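Local atomic coordinates of novel Thermotoga maritima enzyme TM1112 (Thermotoga maritima, PDB entry 1O5U), a protein that is of unknown function but is probably an enzyme of the EutQ-like branch of the cupin family. Residues K16-K19 / E23-K26; P34-E39 / C86-L91; E61-T64 / K68-V71. All blocks are in the same frame, centred on the assembly; numbering follows the deposited sequence.

Contact 1 of 3, residues K16-K19 / E23-K26; sequences KIEK and EKLK
A surface salt bridge between Glu-18 and Lys-24 ties the outermost strand 16-18 of the larger cupin sheet to the short helix 22-28 that follows it in the chain. No other pair of residues touches between the two segments. The side chains approach from opposite directions and meet at their charged ends. Lys-24 NZ donates to Glu-18 OE2 at 2.7 Å. The ammonium group reaches OE2 on its syn side, 24° out of the carboxylate plane. The other oxygen, Glu-18 OE1, is 3.5 Å from Lys-24 NZ, so the grip is one-sided.

Torsions explain the reach. Glu-18 CG sits between its backbone N and carbonyl carbon (chi1 81°), and the chain runs extended beyond it. Lys-24 leaves the helix with CG opposite the backbone N, then bends at chi3 and chi4, each about 33° off the anti position. Both residues also touch a crystal neighbour, which may influence these conformations.

The strand is held separately, by backbone hydrogen bonds of Glu-18 with Leu-77. Leu-77 also touches the Lys-24 side chain. At the start of the helix, Thr-21 OG1 makes a weak hydrogen bond to the backbone N of Lys-24. The lysine methylenes come close to the carboxylate as well: Lys-24 CD lies 3.1 Å from Glu-18 OE2, and Lys-24 CE 3.3 Å from that same oxygen.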
loop_
_atom_site.group_PDB
_atom_site.type_symbol
_atom_site.label_atom_id
_atom_site.label_comp_id
_atom_site.label_asym_id
_atom_site.label_seq_id
_atom_site.Cartn_x
_atom_site.Cartn_y
_atom_site.Cartn_z
ATOM N N LYS A 16 -7.064 -4.245 2.621
ATOM C CA LYS A 16 -8.052 -3.336 3.148
ATOM C C LYS A 16 -7.630 -1.980 2.710
ATOM O O LYS A 16 -6.475 -1.656 2.845
ATOM C CB LYS A 16 -8.078 -3.420 4.669
ATOM C CG LYS A 16 -8.491 -4.777 5.105
ATOM C CD LYS A 16 -8.359 -5.008 6.595
ATOM C CE LYS A 16 -8.830 -6.430 6.946
ATOM N NZ LYS A 16 -10.277 -6.692 6.569
ATOM N N ILE A 17 -8.564 -1.196 2.183
ATOM C CA ILE A 17 -8.275 0.111 1.602
ATOM C C ILE A 17 -9.339 1.115 2.004
ATOM O O ILE A 17 -10.563 0.841 1.921
ATOM C CB ILE A 17 -8.264 0.015 0.062
ATOM C CG1 ILE A 17 -7.292 -1.066 -0.413
ATOM C CG2 ILE A 17 -7.923 1.371 -0.569
ATOM C CD1 ILE A 17 -7.379 -1.377 -1.955
ATOM N N GLU A 18 -8.910 2.280 2.455
ATOM C CA GLU A 18 -9.831 3.313 2.782
ATOM C C GLU A 18 -9.232 4.649 2.533
ATOM O O GLU A 18 -8.021 4.783 2.466
ATOM C CB GLU A 18 -10.259 3.178 4.270
ATOM C CG GLU A 18 -9.303 3.735 5.295
ATOM C CD GLU A 18 -9.713 3.426 6.712
ATOM O OE1 GLU A 18 -10.133 2.257 6.954
ATOM O OE2 GLU A 18 -9.676 4.349 7.560
ATOM N N LYS A 19 -10.088 5.636 2.342
ATOM C CA LYS A 19 -9.693 7.025 2.362
ATOM C C LYS A 19 -9.833 7.467 3.806
ATOM O O LYS A 19 -10.978 7.656 4.301
ATOM C CB LYS A 19 -10.607 7.862 1.458
ATOM C CG LYS A 19 -10.503 7.478 0.002
ATOM C CD LYS A 19 -9.186 7.908 -0.595
ATOM C CE LYS A 19 -9.237 7.916 -2.162
ATOM N NZ LYS A 19 -7.863 7.927 -2.719
ATOM N N GLU A 23 -8.490 12.932 11.047
ATOM C CA GLU A 23 -8.121 12.568 12.404
ATOM C C GLU A 23 -7.397 11.220 12.464
ATOM O O GLU A 23 -6.439 11.093 13.196
ATOM C CB GLU A 23 -9.333 12.627 13.349
ATOM C CG GLU A 23 -8.961 12.427 14.805
ATOM C CD GLU A 23 -8.119 13.551 15.388
ATOM O OE1 GLU A 23 -8.083 14.675 14.834
ATOM O OE2 GLU A 23 -7.510 13.298 16.431
ATOM N N LYS A 24 -7.849 10.229 11.704
ATOM C CA LYS A 24 -7.240 8.926 11.728
ATOM C C LYS A 24 -5.834 9.035 11.230
ATOM O O LYS A 24 -4.888 8.516 11.806
ATOM C CB LYS A 24 -7.988 7.950 10.808
ATOM C CG LYS A 24 -7.307 6.575 10.765
ATOM C CD LYS A 24 -8.151 5.620 9.949
ATOM C CE LYS A 24 -8.094 4.181 10.422
ATOM N NZ LYS A 24 -9.425 3.601 10.154
ATOM N N LEU A 25 -5.696 9.743 10.133
ATOM C CA LEU A 25 -4.419 9.977 9.580
ATOM C C LEU A 25 -3.530 10.710 10.575
ATOM O O LEU A 25 -2.398 10.339 10.799
ATOM C CB LEU A 25 -4.646 10.800 8.315
ATOM C CG LEU A 25 -3.540 10.759 7.337
ATOM C CD1 LEU A 25 -3.272 9.331 6.934
ATOM C CD2 LEU A 25 -3.928 11.651 6.155
ATOM N N LYS A 26 -4.084 11.721 11.241
ATOM C CA LYS A 26 -3.335 12.479 12.214
ATOM C C LYS A 26 -2.860 11.619 13.386
ATOM O O LYS A 26 -1.684 11.697 13.801
ATOM C CB LYS A 26 -4.182 13.661 12.703
ATOM C CG LYS A 26 -3.585 14.485 13.781
ATOM C CD LYS A 26 -4.514 15.653 14.097
ATOM C CE LYS A 26 -3.962 16.524 15.190
ATOM N NZ LYS A 26 -4.934 17.619 15.584
#

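Contact 2 of 3, residues P34-E39 / C86-L91; sequences PIWEKE and CRWKVL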
loop_
_atom_site.group_PDB
_atom_site.type_symbol
_atom_site.label_atom_id
_atom_site.label_comp_id
_atom_site.label_asym_id
_atom_site.label_seq_id
_atom_site.Cartn_x
_atom_site.Cartn_y
_atom_site.Cartn_z
ATOM N N PRO A 34 8.679 5.667 7.658
ATOM C CA PRO A 34 9.580 5.671 6.485
ATOM C C PRO A 34 8.858 5.786 5.150
ATOM O O PRO A 34 7.678 5.398 5.039
ATOM C CB PRO A 34 10.273 4.302 6.562
ATOM C CG PRO A 34 9.398 3.478 7.466
ATOM C CD PRO A 34 8.814 4.425 8.447
ATOM N N ILE A 35 9.591 6.243 4.138
ATOM C CA ILE A 35 9.055 6.487 2.810
ATOM C C ILE A 35 9.693 5.491 1.855
ATOM O O ILE A 35 10.901 5.242 1.913
ATOM C CB ILE A 35 9.320 7.948 2.374
ATOM C CG1 ILE A 35 8.451 8.924 3.197
ATOM C CG2 ILE A 35 8.908 8.111 0.885
ATOM C CD1 ILE A 35 8.837 10.424 3.054
ATOM N N TRP A 36 8.874 4.961 0.958
ATOM C CA TRP A 36 9.261 4.036 -0.104
ATOM C C TRP A 36 8.695 4.570 -1.426
ATOM O O TRP A 36 7.573 5.088 -1.490
ATOM C CB TRP A 36 8.682 2.674 0.160
ATOM C CG TRP A 36 8.976 1.600 -0.848
ATOM C CD1 TRP A 36 10.032 0.783 -0.858
ATOM C CD2 TRP A 36 8.106 1.145 -1.881
ATOM N NE1 TRP A 36 9.916 -0.134 -1.876
ATOM C CE2 TRP A 36 8.741 0.080 -2.528
ATOM C CE3 TRP A 36 6.863 1.549 -2.344
ATOM C CZ2 TRP A 36 8.167 -0.600 -3.570
ATOM C CZ3 TRP A 36 6.301 0.890 -3.399
ATOM C CH2 TRP A 36 6.958 -0.187 -4.003
ATOM N N GLU A 37 9.496 4.475 -2.476
ATOM C CA GLU A 37 9.072 4.887 -3.802
ATOM C C GLU A 37 9.404 3.801 -4.813
ATOM O O GLU A 37 10.407 3.096 -4.677
ATOM C CB GLU A 37 9.868 6.133 -4.204
ATOM C CG GLU A 37 9.533 7.350 -3.421
ATOM C CD GLU A 37 10.233 8.585 -4.004
ATOM O OE1 GLU A 37 9.803 9.095 -5.046
ATOM O OE2 GLU A 37 11.219 9.012 -3.421
ATOM N N LYS A 38 8.649 3.765 -5.890
ATOM C CA LYS A 38 8.861 2.772 -6.935
ATOM C C LYS A 38 8.394 3.345 -8.251
ATOM O O LYS A 38 7.320 3.939 -8.346
ATOM C CB LYS A 38 8.078 1.511 -6.665
ATOM C CG LYS A 38 8.421 0.307 -7.512
ATOM C CD LYS A 38 9.759 -0.177 -7.141
ATOM C CE LYS A 38 10.050 -1.483 -7.719
ATOM N NZ LYS A 38 10.282 -1.342 -9.129
ATOM N N GLU A 39 9.212 3.118 -9.282
ATOM C CA GLU A 39 8.908 3.588 -10.617
ATOM C C GLU A 39 7.908 2.639 -11.265
ATOM O O GLU A 39 7.649 1.580 -10.737
ATOM C CB GLU A 39 10.203 3.628 -11.452
ATOM C CG GLU A 39 10.703 2.244 -11.821
ATOM C CD GLU A 39 11.385 1.438 -10.684
ATOM O OE1 GLU A 39 11.715 1.967 -9.563
ATOM O OE2 GLU A 39 11.678 0.242 -10.974
ATOM N N CYS A 86 1.331 -11.505 -3.559
ATOM C CA CYS A 86 0.634 -10.775 -4.580
ATOM C C CYS A 86 1.601 -10.263 -5.597
ATOM O O CYS A 86 2.816 -10.451 -5.472
ATOM C CB CYS A 86 -0.136 -9.603 -3.962
ATOM S SG CYS A 86 0.915 -8.374 -3.168
ATOM N N ARG A 87 1.053 -9.664 -6.644
ATOM C CA ARG A 87 1.859 -9.000 -7.657
ATOM C C ARG A 87 1.413 -7.567 -7.711
ATOM O O ARG A 87 0.215 -7.302 -7.740
ATOM C CB ARG A 87 1.643 -9.655 -9.002
ATOM C CG ARG A 87 2.564 -9.142 -10.106
ATOM C CD ARG A 87 2.780 -10.179 -11.175
ATOM N NE ARG A 87 3.681 -9.737 -12.240
ATOM C CZ ARG A 87 5.003 -9.953 -12.277
ATOM N NH1 ARG A 87 5.622 -10.598 -11.314
ATOM N NH2 ARG A 87 5.710 -9.504 -13.301
ATOM N N TRP A 88 2.381 -6.662 -7.652
ATOM C CA TRP A 88 2.198 -5.242 -7.843
ATOM C C TRP A 88 2.438 -4.847 -9.292
ATOM O O TRP A 88 3.450 -5.240 -9.891
ATOM C CB TRP A 88 3.196 -4.449 -6.969
ATOM C CG TRP A 88 2.768 -4.243 -5.534
ATOM C CD1 TRP A 88 2.312 -5.189 -4.685
ATOM C CD2 TRP A 88 2.789 -3.017 -4.798
ATOM N NE1 TRP A 88 2.029 -4.626 -3.461
ATOM C CE2 TRP A 88 2.321 -3.295 -3.497
ATOM C CE3 TRP A 88 3.190 -1.711 -5.087
ATOM C CZ2 TRP A 88 2.179 -2.326 -2.552
ATOM C CZ3 TRP A 88 3.076 -0.762 -4.124
ATOM C CH2 TRP A 88 2.571 -1.058 -2.874
ATOM N N LYS A 89 1.527 -4.056 -9.853
ATOM C CA LYS A 89 1.748 -3.396 -11.153
ATOM C C LYS A 89 1.655 -1.907 -10.939
ATOM O O LYS A 89 0.550 -1.361 -10.724
ATOM C CB LYS A 89 0.706 -3.838 -12.179
ATOM C CG LYS A 89 1.035 -3.342 -13.585
ATOM C CD LYS A 89 0.168 -3.942 -14.637
ATOM C CE LYS A 89 0.566 -3.378 -16.000
ATOM N NZ LYS A 89 -0.368 -3.783 -17.100
ATOM N N VAL A 90 2.806 -1.259 -10.907
ATOM C CA VAL A 90 2.879 0.157 -10.609
ATOM C C VAL A 90 2.606 0.902 -11.935
ATOM O O VAL A 90 3.375 0.829 -12.877
ATOM C CB VAL A 90 4.251 0.559 -10.078
ATOM C CG1 VAL A 90 4.324 2.088 -9.942
ATOM C CG2 VAL A 90 4.611 -0.149 -8.745
ATOM N N LEU A 91 1.463 1.559 -12.027
ATOM C CA LEU A 91 1.044 2.214 -13.258
ATOM C C LEU A 91 1.487 3.675 -13.306
ATOM O O LEU A 91 1.794 4.211 -14.390
ATOM C CB LEU A 91 -0.482 2.158 -13.347
ATOM C CG LEU A 91 -1.096 0.761 -13.461
ATOM C CD1 LEU A 91 -2.591 0.874 -13.355
ATOM C CD2 LEU A 91 -0.695 0.056 -14.734
#
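Glu-39 and Val-90 bring the two backbones closest, with CA atoms 6.9 Å apart and no hydrogen bond across the contact. Strand 35-38 is in the larger sheet, 85-90 in the smaller; side chains and the Glu-39 carbonyl make the contact.

The aromatic contact is an offset edge-to-face pair. The edge of Trp-36 points toward the face of Trp-88 but is displaced to its rim, with the planes at 86° and the six-membered ring centroids 5.5 Å apart. Trp-36 CZ3 comes nearest, 3.7 Å from Trp-88 CZ3.

Val-90 contributes the most surface and packs against the end of strand 35-38. Its CG1 lies opposite its backbone N (chi1 173°) and comes within 3.5 Å of Glu-39 O, while Val-90 CG2 is 4.0 Å from Lys-38 CG. Lys-38 bends at chi2, away from Val-90, and its NZ forms a salt bridge with Glu-39 OE2 at 2.8 Å; Ser-41 OG is a second partner of NZ.

The two sheets pack against each other in a cupin beta barrel, partly buried, with Trp-88 and Val-90 on the buried side. An unidentified ligand about 3 Å from the Trp-88 side chain, probably from the crystallisation liquor, may mark a pocket.

Contact 3 of 3, residues E61-T64 / K68-V71; sequences EVTT and KKYV
Backbone hydrogen bonds pair segment 61-64 with 68-71 in antiparallel fashion. Val-62 and Tyr-70 form a hydrogen-bonded pair. Val-62 N donates to Tyr-70 O at 2.8 Å, and Tyr-70 N returns a bond to Val-62 O at 3.0 Å. Thr-64 N adds a third backbone bond, to Lys-68 O at 2.8 Å. Weaker CA-H...O contacts fill the gaps, such as the one from Thr-63 CA to Lys-68 O.

Two side-chain hydrogen bonds reinforce the pairing. Thr-63 and Lys-69 form a non-hydrogen-bonded pair, with side chains alongside each other on the same face. The lysine turns at chi4 (-87°), which brings Lys-69 NZ to Thr-63 OG1 at 2.8 Å. Near the turn, Lys-68 N donates to Thr-64 OG1 at 3.1 Å in a bent bond, 138° at the hydrogen. That hydroxyl lies between its own backbone N and carbonyl carbon, close to the backbone N of Lys-68 just before strand 69-73, and also bonds Asp-66 OD1 in the turn.

Apolar contacts complete the interface. Thr-64 CG2 meets the edge of the Tyr-70 ring in its plane, 3.9 Å from Tyr-70 CE2. Val-62, on the same face of the sheet as Tyr-70, touches Cys-86 and Trp-88 of the next strand. On the face of Thr-63 and Lys-69, Glu-61 CG lies 4.0 Å from Val-71 CG2, the two side chains pointing the same way. The arrangement is a beta hairpin, strands 58-64 and 69-73, at one side of the smaller cupin sheet.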
loop_
_atom_site.group_PDB
_atom_site.type_symbol
_atom_site.label_atom_id
_atom_site.label_comp_id
_atom_site.label_asym_id
_atom_site.label_seq_id
_atom_site.Cartn_x
_atom_site.Cartn_y
_atom_site.Cartn_z
ATOM N N GLU A 61 -1.993 -1.413 -9.400
ATOM C CA GLU A 61 -2.971 -2.519 -9.488
ATOM C C GLU A 61 -2.330 -3.701 -8.709
ATOM O O GLU A 61 -1.248 -4.133 -9.088
ATOM C CB GLU A 61 -3.216 -2.951 -10.934
ATOM C CG GLU A 61 -4.073 -1.978 -11.773
ATOM C CD GLU A 61 -4.109 -2.265 -13.289
ATOM O OE1 GLU A 61 -3.241 -3.018 -13.827
ATOM O OE2 GLU A 61 -4.991 -1.661 -13.999
ATOM N N VAL A 62 -2.985 -4.200 -7.666
ATOM C CA VAL A 62 -2.451 -5.373 -6.925
ATOM C C VAL A 62 -3.350 -6.590 -7.251
ATOM O O VAL A 62 -4.547 -6.475 -7.244
ATOM C CB VAL A 62 -2.379 -5.073 -5.437
ATOM C CG1 VAL A 62 -1.962 -6.256 -4.649
ATOM C CG2 VAL A 62 -1.471 -3.890 -5.160
ATOM N N THR A 63 -2.758 -7.739 -7.607
ATOM C CA THR A 63 -3.487 -8.978 -7.822
ATOM C C THR A 63 -2.911 -9.975 -6.833
ATOM O O THR A 63 -1.714 -10.248 -6.877
ATOM C CB THR A 63 -3.272 -9.500 -9.245
ATOM O OG1 THR A 63 -3.724 -8.500 -10.180
ATOM C CG2 THR A 63 -4.148 -10.687 -9.512
ATOM N N THR A 64 -3.757 -10.507 -5.966
ATOM C CA THR A 64 -3.306 -11.463 -4.964
ATOM C C THR A 64 -3.090 -12.839 -5.597
ATOM O O THR A 64 -3.517 -13.109 -6.726
ATOM C CB THR A 64 -4.269 -11.553 -3.796
ATOM O OG1 THR A 64 -5.514 -12.133 -4.198
ATOM C CG2 THR A 64 -4.599 -10.218 -3.267
ATOM N N LYS A 68 -7.538 -12.011 -6.555
ATOM C CA LYS A 68 -8.301 -10.815 -6.201
ATOM C C LYS A 68 -7.567 -9.563 -6.629
ATOM O O LYS A 68 -6.342 -9.498 -6.536
ATOM C CB LYS A 68 -8.620 -10.781 -4.699
ATOM C CG LYS A 68 -9.419 -11.968 -4.244
ATOM C CD LYS A 68 -9.805 -11.886 -2.776
ATOM C CE LYS A 68 -10.380 -13.216 -2.293
ATOM N NZ LYS A 68 -10.690 -13.188 -0.822
ATOM N N LYS A 69 -8.324 -8.558 -7.093
ATOM C CA LYS A 69 -7.768 -7.396 -7.753
ATOM C C LYS A 69 -8.209 -6.138 -7.055
ATOM O O LYS A 69 -9.381 -5.982 -6.700
ATOM C CB LYS A 69 -8.215 -7.365 -9.208
ATOM C CG LYS A 69 -7.615 -8.573 -9.984
ATOM C CD LYS A 69 -7.675 -8.392 -11.467
ATOM C CE LYS A 69 -6.801 -9.379 -12.230
ATOM N NZ LYS A 69 -5.407 -8.834 -12.350
ATOM N N TYR A 70 -7.252 -5.246 -6.872
ATOM C CA TYR A 70 -7.459 -3.997 -6.145
ATOM C C TYR A 70 -6.642 -2.934 -6.870
ATOM O O TYR A 70 -5.652 -3.256 -7.544
ATOM C CB TYR A 70 -6.850 -4.128 -4.758
ATOM C CG TYR A 70 -7.422 -5.222 -3.924
ATOM C CD1 TYR A 70 -8.619 -5.053 -3.203
ATOM C CD2 TYR A 70 -6.808 -6.462 -3.892
ATOM C CE1 TYR A 70 -9.140 -6.119 -2.423
ATOM C CE2 TYR A 70 -7.342 -7.507 -3.150
ATOM C CZ TYR A 70 -8.508 -7.331 -2.440
ATOM O OH TYR A 70 -8.979 -8.389 -1.710
ATOM N N VAL A 71 -7.082 -1.695 -6.755
ATOM C CA VAL A 71 -6.303 -0.555 -7.184
ATOM C C VAL A 71 -6.098 0.290 -5.938
ATOM O O VAL A 71 -7.063 0.530 -5.117
ATOM C CB VAL A 71 -7.060 0.243 -8.271
ATOM C CG1 VAL A 71 -6.419 1.624 -8.525
ATOM C CG2 VAL A 71 -7.081 -0.554 -9.537
#

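How the contacts relate
Contacts 2 and 3 share the smaller sheet, where strands 85-90 and 58-64 are neighbours. Arg-87 N lies 2.8 Å from Thr-63 O, and Lys-89 O 2.9 Å from Glu-61 N, both probable hydrogen bonds. The centres of contacts 2 and 3 are 13 Å apart, and contact 3 falls within the chain between the segments of contact 2. Contact 1 lies about 19 Å, centre to centre, from each of the others. It still touches contact 3 through Ile-17 CD1, 3.7 Å from Val-71 O. Contacts 1 and 2 do not touch, but both involve outermost strands of the larger sheet. Of the three, contact 2 includes Trp-88, beside the unidentified ligand.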